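Local coordinates for AB hydrolase-1 domain-containing protein (Parabacteroides distasonis, PDB 4Q34) that is of uncharacterised function but belongs to the alpha/beta hydrolase family and is probably an esterase, at residues F14-T19 with F164-P169; F51-G56 with D158-L163; Q88-R91 with G97-S100. All coordinates share one frame; numbering follows the deposited sequence.

From the N terminus, the chain first passes strand 10-16, whose residues Phe14 and Val16 meet Lys166 in the last turn of helix 153-167 in contact 1, closing the outermost loop. Inside it, strand 49-52 and the loop that follows meet the middle of the same helix in contact 2. Contact 3 is nested deepest, a short closure between 88-91 and 97-100 in the loop after strand 83-87. No loops cross. Contacts 1 and 2 join helix 153-167 to an antiparallel outer strand and a parallel inner strand of the same sheet. Contact 3 is tied to contact 2 where Gly54 O meets Arg91 NH1, and to contact 1 where Thr19 packs on Thr98.

Contact 1: residues F14-T19 with F164-P169; sequences FAVGGT and FDKIGP
Lys166, in the last turn of helix 153-167, reaches across to Phe14 on strand 10-16 with its aliphatic arm. From CB the chain leaves with CG anti to the backbone N (chi1 179°) and stays extended through CG and CD. CB and CG carry the arm toward the strand, and contact begins at CD, 3.8 Å from Phe14 CE1 and 4.4 Å from Val16 CG2. CE comes over one face of the Phe14 ring, toward its rim, with its nearest atom CE1 3.7 Å away, a CH-pi contact. A bend at chi4 (65°) then lifts NZ above the ring, 5.1 Å from the ring centroid and nearly on its normal, where the cation-pi attraction is at most weak. NZ also makes a weak hydrogen bond to a glycerol. Val16 CB lies at the edge of the same ring, in its plane, and Leu163 of the helix packs on both Phe14 and Val16. On the strand side, Gln139 of the second subunit packs on Phe14, so the ring lies near the dimer interface. With no hydrogen bond across the two segments, the strand and the helix end are joined here by dispersion, and the lysine lends mainly its methylenes.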
loop_
_atom_site.group_PDB
_atom_site.type_symbol
_atom_site.label_atom_id
_atom_site.label_comp_id
_atom_site.label_asym_id
_atom_site.label_seq_id
_atom_site.Cartn_x
_atom_site.Cartn_y
_atom_site.Cartn_z
ATOM N N PHE A 14 0.047 -4.843 9.094
ATOM C CA PHE A 14 0.335 -6.290 9.158
ATOM C C PHE A 14 -0.261 -6.981 7.975
ATOM O O PHE A 14 -1.168 -6.450 7.352
ATOM C CB PHE A 14 -0.204 -6.915 10.469
ATOM C CG PHE A 14 -1.677 -6.660 10.737
ATOM C CD1 PHE A 14 -2.656 -7.544 10.275
ATOM C CD2 PHE A 14 -2.087 -5.560 11.475
ATOM C CE1 PHE A 14 -3.995 -7.364 10.551
ATOM C CE2 PHE A 14 -3.429 -5.364 11.750
ATOM C CZ PHE A 14 -4.399 -6.252 11.270
ATOM N N ALA A 15 0.249 -8.177 7.676
ATOM C CA ALA A 15 -0.387 -9.067 6.737
ATOM C C ALA A 15 -1.339 -9.965 7.524
ATOM O O ALA A 15 -1.077 -10.283 8.688
ATOM C CB ALA A 15 0.629 -9.941 6.023
ATOM N N VAL A 16 -2.442 -10.364 6.895
ATOM C CA VAL A 16 -3.426 -11.204 7.578
ATOM C C VAL A 16 -3.962 -12.232 6.625
ATOM O O VAL A 16 -4.179 -11.945 5.443
ATOM C CB VAL A 16 -4.575 -10.368 8.217
ATOM C CG1 VAL A 16 -5.466 -9.700 7.163
ATOM C CG2 VAL A 16 -5.399 -11.177 9.222
ATOM N N GLY A 17 -4.194 -13.445 7.140
ATOM C CA GLY A 17 -4.660 -14.528 6.303
ATOM C C GLY A 17 -3.595 -15.036 5.334
ATOM O O GLY A 17 -2.386 -14.888 5.550
ATOM N N GLY A 18 -4.071 -15.619 4.249
ATOM C CA GLY A 18 -3.199 -16.202 3.246
ATOM C C GLY A 18 -3.008 -17.676 3.384
ATOM O O GLY A 18 -3.593 -18.295 4.260
ATOM N N THR A 19 -2.212 -18.216 2.478
ATOM C CA THR A 19 -1.872 -19.636 2.483
ATOM C C THR A 19 -0.391 -19.781 2.295
ATOM O O THR A 19 0.346 -18.785 2.237
ATOM C CB THR A 19 -2.680 -20.392 1.395
ATOM O OG1 THR A 19 -2.579 -21.825 1.620
ATOM C CG2 THR A 19 -2.163 -20.041 0.009
ATOM N N PHE A 164 -11.328 -10.123 10.680
ATOM C CA PHE A 164 -12.377 -9.985 11.675
ATOM C C PHE A 164 -12.163 -10.933 12.845
ATOM O O PHE A 164 -12.406 -10.589 13.978
ATOM C CB PHE A 164 -13.758 -10.182 11.068
ATOM C CG PHE A 164 -14.275 -8.949 10.389
ATOM C CD1 PHE A 164 -14.775 -7.898 11.133
ATOM C CD2 PHE A 164 -14.208 -8.813 9.031
ATOM C CE1 PHE A 164 -15.218 -6.733 10.532
ATOM C CE2 PHE A 164 -14.695 -7.674 8.410
ATOM C CZ PHE A 164 -15.176 -6.627 9.171
ATOM N N ASP A 165 -11.697 -12.132 12.569
ATOM C CA ASP A 165 -11.397 -13.043 13.675
ATOM C C ASP A 165 -10.319 -12.512 14.599
ATOM O O ASP A 165 -10.367 -12.729 15.829
ATOM C CB ASP A 165 -11.012 -14.402 13.121
ATOM C CG ASP A 165 -12.225 -15.202 12.618
ATOM O OD1 ASP A 165 -13.394 -14.781 12.824
ATOM O OD2 ASP A 165 -11.973 -16.272 12.019
ATOM N N LYS A 166 -9.340 -11.851 14.030
ATOM C CA LYS A 166 -8.223 -11.293 14.765
ATOM C C LYS A 166 -8.621 -10.101 15.637
ATOM O O LYS A 166 -8.243 -10.041 16.801
ATOM C CB LYS A 166 -7.114 -10.868 13.809
ATOM C CG LYS A 166 -5.869 -10.241 14.415
ATOM C CD LYS A 166 -4.891 -9.795 13.329
ATOM C CE LYS A 166 -3.749 -8.978 13.904
ATOM N NZ LYS A 166 -2.896 -9.802 14.820
ATOM N N ILE A 167 -9.337 -9.140 15.055
ATOM C CA ILE A 167 -9.575 -7.871 15.730
ATOM C C ILE A 167 -10.844 -7.810 16.541
ATOM O O ILE A 167 -11.058 -6.844 17.288
ATOM C CB ILE A 167 -9.531 -6.683 14.758
ATOM C CG1 ILE A 167 -10.709 -6.681 13.768
ATOM C CG2 ILE A 167 -8.213 -6.698 14.029
ATOM C CD1 ILE A 167 -10.746 -5.403 12.945
ATOM N N GLY A 168 -11.701 -8.806 16.414
ATOM C CA GLY A 168 -12.946 -8.814 17.168
ATOM C C GLY A 168 -14.106 -8.193 16.429
ATOM O O GLY A 168 -13.988 -7.811 15.232
ATOM N N PRO A 169 -15.282 -8.182 17.085
ATOM C CA PRO A 169 -16.493 -7.693 16.452
ATOM C C PRO A 169 -16.285 -6.304 15.866
ATOM O O PRO A 169 -15.718 -5.437 16.536
ATOM C CB PRO A 169 -17.501 -7.686 17.601
ATOM C CG PRO A 169 -17.076 -8.866 18.422
ATOM C CD PRO A 169 -15.563 -8.792 18.398
#

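Contact 2: residues F51-G56 with D158-L163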
loop_
_atom_site.group_PDB
_atom_site.type_symbol
_atom_site.label_atom_id
_atom_site.label_comp_id
_atom_site.label_asym_id
_atom_site.label_seq_id
_atom_site.Cartn_x
_atom_site.Cartn_y
_atom_site.Cartn_z
ATOM N N PHE A 51 -12.573 -1.455 6.048
ATOM C CA PHE A 51 -12.932 -0.960 4.726
ATOM C C PHE A 51 -12.419 -1.852 3.621
ATOM O O PHE A 51 -11.219 -2.157 3.585
ATOM C CB PHE A 51 -12.388 0.468 4.558
ATOM C CG PHE A 51 -13.024 1.475 5.474
ATOM C CD1 PHE A 51 -14.178 2.140 5.126
ATOM C CD2 PHE A 51 -12.464 1.770 6.683
ATOM C CE1 PHE A 51 -14.763 3.068 5.953
ATOM C CE2 PHE A 51 -13.043 2.701 7.524
ATOM C CZ PHE A 51 -14.195 3.352 7.175
ATOM N N ALA A 52 -13.307 -2.236 2.709
ATOM C CA ALA A 52 -12.968 -3.104 1.569
ATOM C C ALA A 52 -13.275 -2.464 0.205
ATOM O O ALA A 52 -14.435 -2.179 -0.130
ATOM C CB ALA A 52 -13.752 -4.405 1.655
ATOM N N HIS A 53 -12.253 -2.321 -0.597
ATOM C CA HIS A 53 -12.330 -1.750 -1.944
ATOM C C HIS A 53 -12.909 -2.744 -2.961
ATOM O O HIS A 53 -13.110 -3.943 -2.663
ATOM C CB HIS A 53 -10.915 -1.358 -2.364
ATOM C CG HIS A 53 -9.980 -2.520 -2.426
ATOM N ND1 HIS A 53 -9.977 -3.396 -3.483
ATOM C CD2 HIS A 53 -9.089 -3.015 -1.532
ATOM C CE1 HIS A 53 -9.087 -4.343 -3.268
ATOM N NE2 HIS A 53 -8.537 -4.136 -2.091
ATOM N N GLY A 54 -13.124 -2.262 -4.178
ATOM C CA GLY A 54 -13.588 -3.063 -5.282
ATOM C C GLY A 54 -12.523 -3.338 -6.333
ATOM O O GLY A 54 -11.317 -3.280 -6.063
ATOM N N VAL A 55 -12.965 -3.657 -7.544
ATOM C CA VAL A 55 -12.046 -4.164 -8.546
ATOM C C VAL A 55 -11.149 -3.032 -9.064
ATOM O O VAL A 55 -11.591 -1.861 -9.165
ATOM C CB VAL A 55 -12.781 -4.808 -9.723
ATOM C CG1 VAL A 55 -13.480 -3.749 -10.572
ATOM C CG2 VAL A 55 -11.837 -5.626 -10.590
ATOM N N GLY A 56 -9.910 -3.356 -9.366
ATOM C CA GLY A 56 -8.941 -2.398 -9.920
ATOM C C GLY A 56 -8.447 -1.322 -8.961
ATOM O O GLY A 56 -7.680 -0.472 -9.377
ATOM N N ASP A 158 -11.794 -15.070 2.515
ATOM C CA ASP A 158 -11.039 -15.734 3.561
ATOM C C ASP A 158 -10.114 -14.784 4.336
ATOM O O ASP A 158 -9.935 -14.925 5.534
ATOM C CB ASP A 158 -10.176 -16.889 3.011
ATOM C CG ASP A 158 -10.961 -18.177 2.757
ATOM O OD1 ASP A 158 -12.107 -18.331 3.166
ATOM O OD2 ASP A 158 -10.368 -19.062 2.107
ATOM N N ALA A 159 -9.469 -13.879 3.643
ATOM C CA ALA A 159 -8.532 -12.982 4.308
ATOM C C ALA A 159 -9.305 -11.988 5.164
ATOM O O ALA A 159 -8.907 -11.677 6.275
ATOM C CB ALA A 159 -7.644 -12.305 3.321
ATOM N N TYR A 160 -10.440 -11.493 4.682
ATOM C CA TYR A 160 -11.214 -10.581 5.518
ATOM C C TYR A 160 -11.811 -11.293 6.745
ATOM O O TYR A 160 -11.848 -10.694 7.827
ATOM C CB TYR A 160 -12.306 -9.871 4.746
ATOM C CG TYR A 160 -11.823 -8.746 3.894
ATOM C CD1 TYR A 160 -11.613 -7.467 4.444
ATOM C CD2 TYR A 160 -11.654 -8.893 2.492
ATOM C CE1 TYR A 160 -11.201 -6.398 3.673
ATOM C CE2 TYR A 160 -11.240 -7.811 1.700
ATOM C CZ TYR A 160 -11.042 -6.553 2.297
ATOM O OH TYR A 160 -10.626 -5.466 1.536
ATOM N N ALA A 161 -12.194 -12.567 6.605
ATOM C CA ALA A 161 -12.637 -13.335 7.774
ATOM C C ALA A 161 -11.519 -13.474 8.812
ATOM O O ALA A 161 -11.782 -13.345 10.023
ATOM C CB ALA A 161 -13.151 -14.681 7.375
ATOM N N ALA A 162 -10.297 -13.710 8.347
ATOM C CA ALA A 162 -9.125 -13.835 9.224
ATOM C C ALA A 162 -8.893 -12.505 9.954
ATOM O O ALA A 162 -8.580 -12.490 11.146
ATOM C CB ALA A 162 -7.889 -14.246 8.436
ATOM N N LEU A 163 -9.156 -11.404 9.271
ATOM C CA LEU A 163 -9.008 -10.100 9.897
ATOM C C LEU A 163 -10.048 -9.861 10.982
ATOM O O LEU A 163 -9.701 -9.426 12.077
ATOM C CB LEU A 163 -9.144 -8.996 8.850
ATOM C CG LEU A 163 -9.095 -7.559 9.373
ATOM C CD1 LEU A 163 -7.841 -7.315 10.218
ATOM C CD2 LEU A 163 -9.196 -6.593 8.167
HETATM O O HOH W 1 -11.679 -5.663 -0.976
#
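Tyr160 is aimed at Ala52 by its first torsion, which sets CG anti to the carbonyl carbon and beside the backbone N (chi1 -77°), so that the phenol reaches out from helix 153-167 to the end of strand 49-52. Ala52 CB points back toward the helix and meets the hydroxyl end of the phenol, lying 3.3 Å from Tyr160 OH and 3.5 Å from Tyr160 CZ. The oxygen also sits 3.3 Å from Ala52 CA. At the edge of the phenol, close to its plane, is Phe51 O, 3.9 Å from Tyr160 OH and not hydrogen-bonded to it. Tyr160 OH instead hydrogen-bonds a water, 2.7 Å from OH to the water oxygen. This water also lies 2.8 Å from His53 O, bridging helix and loop, and it sits above the centre of the His53 imidazole. The layout is that of the alpha/beta hydrolase fold: helix 153-167 lies on the beta-alpha-beta crossover from strand 83-87 to strand 170-175, and strand 49-52, parallel to both, runs between them under the helix. His53 and Gly54, directly after the strand, resemble the His-Gly motif that in many relatives leads into the oxyanion hole. The His53 ring is held by both nitrogens. ND1 donates to Gly54 O at 2.9 Å in a nearly straight bond (167°), with the oxygen close to the ring plane and the N-H directed at a lone pair, while NE2 pairs with Gln88 N. Gly54 O takes a further bond from Arg91 NH1, and Val55 N is bonded to Gln177 OE1. Phe51 turns the other way, to Trp62, while the Tyr160 ring packs against Phe172 of strand 170-175 and Val86 of strand 83-87, the strands next to 49-52.

Contact 3: residues Q88-R91 with G97-S100; sequences QPRR and GTES
Arg90 offers the face of its guanidinium to Glu99, whose OE1 stands 2.9 Å above the plane and over its centre. That oxygen is 3.0 Å from both Arg90 CZ and Arg90 NH1, yet no N-H points at it: the salt bridge rests on charge alone. The two side chains cross at about a right angle, with guanidinium and carboxylate planes 32° apart. Lower down the arm, Arg90 CG lies 4.1 Å from Gly97 CA; at the tip, Arg90 NH2 is 3.7 Å from Thr98 OG1, not hydrogen-bonded to it. In the next shell, the N-H groups of the arginine find partners elsewhere. Arg90 NH1 is hydrogen-bonded to Thr150 O, and NH2 forms a salt bridge with Asp32 OD2, which also pairs with Thr98 OG1. Thr150 OG1 in turn binds Glu99 OE2, so Thr150 touches both partners of the ion pair. Such a web should fix the rotation of the guanidinium, and the carboxylates of Glu99 and Asp32 probably offset its positive charge. Behind it, a type II turn from Gln88 to Arg91 puts Arg90 at its third position with positive phi (71°), and the arm extends beyond CG toward Glu99. Farther out, Val155 and Ala159 of helix 153-167 pack on this turn, through Arg90 and Pro89, while Thr98 leans on Leu21 of strand 19-22, leaving the contact between that helix and that strand.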
loop_
_atom_site.group_PDB
_atom_site.type_symbol
_atom_site.label_atom_id
_atom_site.label_comp_id
_atom_site.label_asym_id
_atom_site.label_seq_id
_atom_site.Cartn_x
_atom_site.Cartn_y
_atom_site.Cartn_z
ATOM N N GLN A 88 -6.773 -6.148 -0.394
ATOM C CA GLN A 88 -7.196 -7.512 -0.399
ATOM C C GLN A 88 -6.131 -8.346 -1.080
ATOM O O GLN A 88 -5.265 -7.807 -1.751
ATOM C CB GLN A 88 -8.567 -7.656 -1.084
ATOM C CG GLN A 88 -8.491 -7.747 -2.601
ATOM C CD GLN A 88 -9.799 -7.657 -3.341
ATOM O OE1 GLN A 88 -10.898 -7.573 -2.766
ATOM N NE2 GLN A 88 -9.684 -7.682 -4.684
ATOM N N PRO A 89 -6.159 -9.675 -0.856
ATOM C CA PRO A 89 -5.236 -10.608 -1.547
ATOM C C PRO A 89 -5.069 -10.269 -3.022
ATOM O O PRO A 89 -6.045 -9.995 -3.723
ATOM C CB PRO A 89 -5.927 -11.953 -1.368
ATOM C CG PRO A 89 -6.626 -11.814 -0.068
ATOM C CD PRO A 89 -7.231 -10.426 -0.203
ATOM N N ARG A 90 -3.817 -10.339 -3.465
ATOM C CA ARG A 90 -3.410 -10.148 -4.869
ATOM C C ARG A 90 -3.521 -8.717 -5.382
ATOM O O ARG A 90 -3.481 -8.505 -6.570
ATOM C CB ARG A 90 -4.190 -11.090 -5.792
ATOM C CG ARG A 90 -4.129 -12.525 -5.326
ATOM C CD ARG A 90 -5.088 -13.445 -6.084
ATOM N NE ARG A 90 -4.928 -14.815 -5.601
ATOM C CZ ARG A 90 -5.717 -15.846 -5.924
ATOM N NH1 ARG A 90 -6.756 -15.678 -6.750
ATOM N NH2 ARG A 90 -5.444 -17.063 -5.439
ATOM N N ARG A 91 -3.676 -7.753 -4.479
ATOM C CA ARG A 91 -3.881 -6.360 -4.844
ATOM C C ARG A 91 -2.898 -5.433 -4.114
ATOM O O ARG A 91 -2.755 -5.470 -2.862
ATOM C CB ARG A 91 -5.305 -5.951 -4.530
ATOM C CG ARG A 91 -5.743 -4.661 -5.187
ATOM C CD ARG A 91 -5.929 -4.769 -6.704
ATOM N NE ARG A 91 -6.967 -5.709 -7.126
ATOM C CZ ARG A 91 -8.290 -5.531 -7.033
ATOM N NH1 ARG A 91 -8.837 -4.447 -6.450
ATOM N NH2 ARG A 91 -9.097 -6.483 -7.487
ATOM N N GLY A 97 0.725 -12.846 -4.591
ATOM C CA GLY A 97 -0.266 -13.912 -4.793
ATOM C C GLY A 97 0.424 -15.231 -5.027
ATOM O O GLY A 97 1.634 -15.282 -5.169
ATOM N N THR A 98 -0.369 -16.303 -5.089
ATOM C CA THR A 98 0.125 -17.651 -5.255
ATOM C C THR A 98 0.089 -18.120 -6.712
ATOM O O THR A 98 0.513 -19.255 -7.006
ATOM C CB THR A 98 -0.709 -18.618 -4.406
ATOM O OG1 THR A 98 -2.085 -18.500 -4.803
ATOM C CG2 THR A 98 -0.525 -18.278 -2.889
ATOM N N GLU A 99 -0.434 -17.295 -7.610
ATOM C CA GLU A 99 -0.589 -17.713 -9.014
ATOM C C GLU A 99 0.422 -17.046 -9.953
ATOM O O GLU A 99 0.907 -15.916 -9.700
ATOM C CB GLU A 99 -1.963 -17.306 -9.525
ATOM C CG GLU A 99 -3.111 -17.913 -8.787
ATOM C CD GLU A 99 -4.382 -17.156 -9.029
ATOM O OE1 GLU A 99 -4.418 -15.968 -8.664
ATOM O OE2 GLU A 99 -5.354 -17.759 -9.530
ATOM N N SER A 100 0.716 -17.732 -11.053
ATOM C CA SER A 100 1.462 -17.136 -12.140
ATOM C C SER A 100 0.454 -16.291 -12.905
ATOM O O SER A 100 -0.681 -16.712 -13.076
ATOM C CB SER A 100 2.055 -18.227 -13.037
ATOM O OG SER A 100 3.122 -18.896 -12.381
#